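PDB 3KYZ: sensor protein PfeS from Pseudomonas aeruginosa, which is the membrane-bound sensor histidine kinase of the PfeR/PfeS two-component system and may activate PfeR by phosphorylation, this chain being its sensor domain. Local coordinates for residues A[101-106]-A[112-117]. Residues are numbered along the deposited sequence; the frame is centred on the assembly and turned at random.
Sequences VSIEFP and GRLVIQ
Val101 and Ile116 bond to each other through both backbone groups, N of Val101 to O of Ile116 at 2.8 Å and N of Ile116 to O of Val101 at 3.0 Å. Ile103 and Leu114 form the second hydrogen-bonded pair of this antiparallel ladder, and CA of Val115 sends a C-H...O contact to O of Val101 (3.2 Å). Beyond the strand end, N of Phe105 still reaches O of Gly112, at 3.0 Å and nearly straight (168°).

Next to this bond, with CG anti to the carbonyl carbon, the Phe105 ring lies on the opposite backbone: Gly112 C and Arg113 N lie over the centre of one face, and Gly112 CA makes a CH-pi contact, 4.1 Å from the ring centroid.

On the face of Ser102 and Val115, a bend about CG-CD (chi3 77°) carries the Arg113 guanidinium diagonally across to Ser102. NH1 donates to Ser102 OG (2.9 Å), which sits near the guanidinium edge, 21° out of its plane. Thr81 and Phe82 of the second subunit pack on Arg113 and Ser102 respectively.

Val101, Ile103, Leu114 and Ile116 share the other, apolar face. Ile103 CD1 approaches Leu114 CD2 (4.3 Å) and Ile116 CG2, which also meets Val101 CB (4.2 Å); Ala27 and Tyr26 of helix 17-53 cover Ile103 and Leu114. Strands 100-104 and 113-117 form a beta hairpin; strand 57-60 makes 113-117 central in a three-stranded antiparallel sheet backed by the long helix, in a Cache-clan sensor domain predicted to be periplasmic.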
loop_
_atom_site.group_PDB
_atom_site.type_symbol
_atom_site.label_atom_id
_atom_site.label_comp_id
_atom_site.label_asym_id
_atom_site.label_seq_id
_atom_site.Cartn_x
_atom_site.Cartn_y
_atom_site.Cartn_z
ATOM N N VAL A 101 10.267 1.116 0.939
ATOM C CA VAL A 101 10.320 2.508 0.527
ATOM C C VAL A 101 9.725 2.674 -0.867
ATOM O O VAL A 101 10.094 1.956 -1.801
ATOM C CB VAL A 101 11.772 3.027 0.545
ATOM C CG1 VAL A 101 11.823 4.498 0.150
ATOM C CG2 VAL A 101 12.392 2.805 1.923
ATOM N N SER A 102 8.786 3.612 -0.985
ATOM C CA SER A 102 8.085 3.905 -2.229
ATOM C C SER A 102 8.668 5.166 -2.852
ATOM O O SER A 102 8.712 6.219 -2.209
ATOM C CB SER A 102 6.607 4.148 -1.925
ATOM O OG SER A 102 5.877 4.511 -3.081
ATOM N N ILE A 103 9.120 5.062 -4.097
ATOM C CA ILE A 103 9.745 6.195 -4.782
ATOM C C ILE A 103 9.161 6.348 -6.186
ATOM O O ILE A 103 9.402 5.522 -7.072
ATOM C CB ILE A 103 11.280 6.040 -4.887
ATOM C CG1 ILE A 103 11.894 5.591 -3.553
ATOM C CG2 ILE A 103 11.909 7.350 -5.385
ATOM C CD1 ILE A 103 13.339 5.069 -3.675
ATOM N N GLU A 104 8.383 7.404 -6.387
ATOM C CA GLU A 104 7.717 7.619 -7.667
ATOM C C GLU A 104 8.723 7.724 -8.806
ATOM O O GLU A 104 9.826 8.245 -8.631
ATOM C CB GLU A 104 6.880 8.904 -7.617
ATOM C CG GLU A 104 7.727 10.184 -7.551
ATOM C CD GLU A 104 6.895 11.465 -7.498
ATOM O OE1 GLU A 104 5.685 11.379 -7.221
ATOM O OE2 GLU A 104 7.455 12.561 -7.727
ATOM N N PHE A 105 8.339 7.238 -9.979
ATOM C CA PHE A 105 9.095 7.563 -11.186
ATOM C C PHE A 105 9.125 9.092 -11.301
ATOM O O PHE A 105 8.075 9.736 -11.239
ATOM C CB PHE A 105 8.417 6.979 -12.422
ATOM C CG PHE A 105 8.607 5.491 -12.594
ATOM C CD1 PHE A 105 9.377 4.748 -11.712
ATOM C CD2 PHE A 105 7.997 4.837 -13.656
ATOM C CE1 PHE A 105 9.545 3.379 -11.902
ATOM C CE2 PHE A 105 8.158 3.481 -13.852
ATOM C CZ PHE A 105 8.935 2.747 -12.977
ATOM N N PRO A 106 10.321 9.685 -11.470
ATOM C CA PRO A 106 10.387 11.152 -11.405
ATOM C C PRO A 106 9.788 11.880 -12.614
ATOM O O PRO A 106 9.179 12.940 -12.445
ATOM C CB PRO A 106 11.894 11.427 -11.294
ATOM C CG PRO A 106 12.549 10.221 -11.921
ATOM C CD PRO A 106 11.660 9.069 -11.504
ATOM N N GLY A 112 4.309 4.801 -12.720
ATOM C CA GLY A 112 4.767 3.792 -11.794
ATOM C C GLY A 112 5.726 4.287 -10.743
ATOM O O GLY A 112 5.949 5.489 -10.586
ATOM N N ARG A 113 6.282 3.339 -9.998
ATOM C CA ARG A 113 7.190 3.668 -8.918
ATOM C C ARG A 113 8.181 2.540 -8.707
ATOM O O ARG A 113 7.942 1.393 -9.107
ATOM C CB ARG A 113 6.408 3.899 -7.625
ATOM C CG ARG A 113 5.795 2.629 -7.046
ATOM C CD ARG A 113 4.931 2.938 -5.826
ATOM N NE ARG A 113 3.637 3.499 -6.214
ATOM C CZ ARG A 113 2.814 4.151 -5.394
ATOM N NH1 ARG A 113 3.150 4.361 -4.125
ATOM N NH2 ARG A 113 1.648 4.598 -5.846
ATOM N N LEU A 114 9.299 2.887 -8.088
ATOM C CA LEU A 114 10.245 1.912 -7.573
ATOM C C LEU A 114 9.894 1.644 -6.115
ATOM O O LEU A 114 9.650 2.579 -5.344
ATOM C CB LEU A 114 11.672 2.463 -7.668
ATOM C CG LEU A 114 12.763 1.632 -6.979
ATOM C CD1 LEU A 114 12.903 0.280 -7.644
ATOM C CD2 LEU A 114 14.098 2.371 -7.001
ATOM N N VAL A 115 9.835 0.368 -5.745
ATOM C CA VAL A 115 9.727 -0.017 -4.345
ATOM C C VAL A 115 10.995 -0.785 -3.975
ATOM O O VAL A 115 11.401 -1.716 -4.677
ATOM C CB VAL A 115 8.482 -0.884 -4.075
ATOM C CG1 VAL A 115 8.441 -1.314 -2.601
ATOM C CG2 VAL A 115 7.221 -0.117 -4.443
ATOM N N ILE A 116 11.636 -0.378 -2.888
ATOM C CA ILE A 116 12.839 -1.059 -2.428
ATOM C C ILE A 116 12.750 -1.250 -0.924
ATOM O O ILE A 116 12.461 -0.304 -0.197
ATOM C CB ILE A 116 14.130 -0.292 -2.843
ATOM C CG1 ILE A 116 15.389 -1.044 -2.401
ATOM C CG2 ILE A 116 14.136 1.145 -2.311
ATOM C CD1 ILE A 116 16.641 -0.561 -3.130
ATOM N N GLN A 117 12.960 -2.474 -0.452
ATOM C CA GLN A 117 13.051 -2.663 0.990
ATOM C C GLN A 117 14.369 -2.032 1.431
ATOM O O GLN A 117 15.418 -2.295 0.847
ATOM C CB GLN A 117 12.997 -4.133 1.400
ATOM C CG GLN A 117 12.875 -4.288 2.917
ATOM C CD GLN A 117 12.470 -5.680 3.360
ATOM O OE1 GLN A 117 12.724 -6.663 2.668
ATOM N NE2 GLN A 117 11.826 -5.766 4.526
#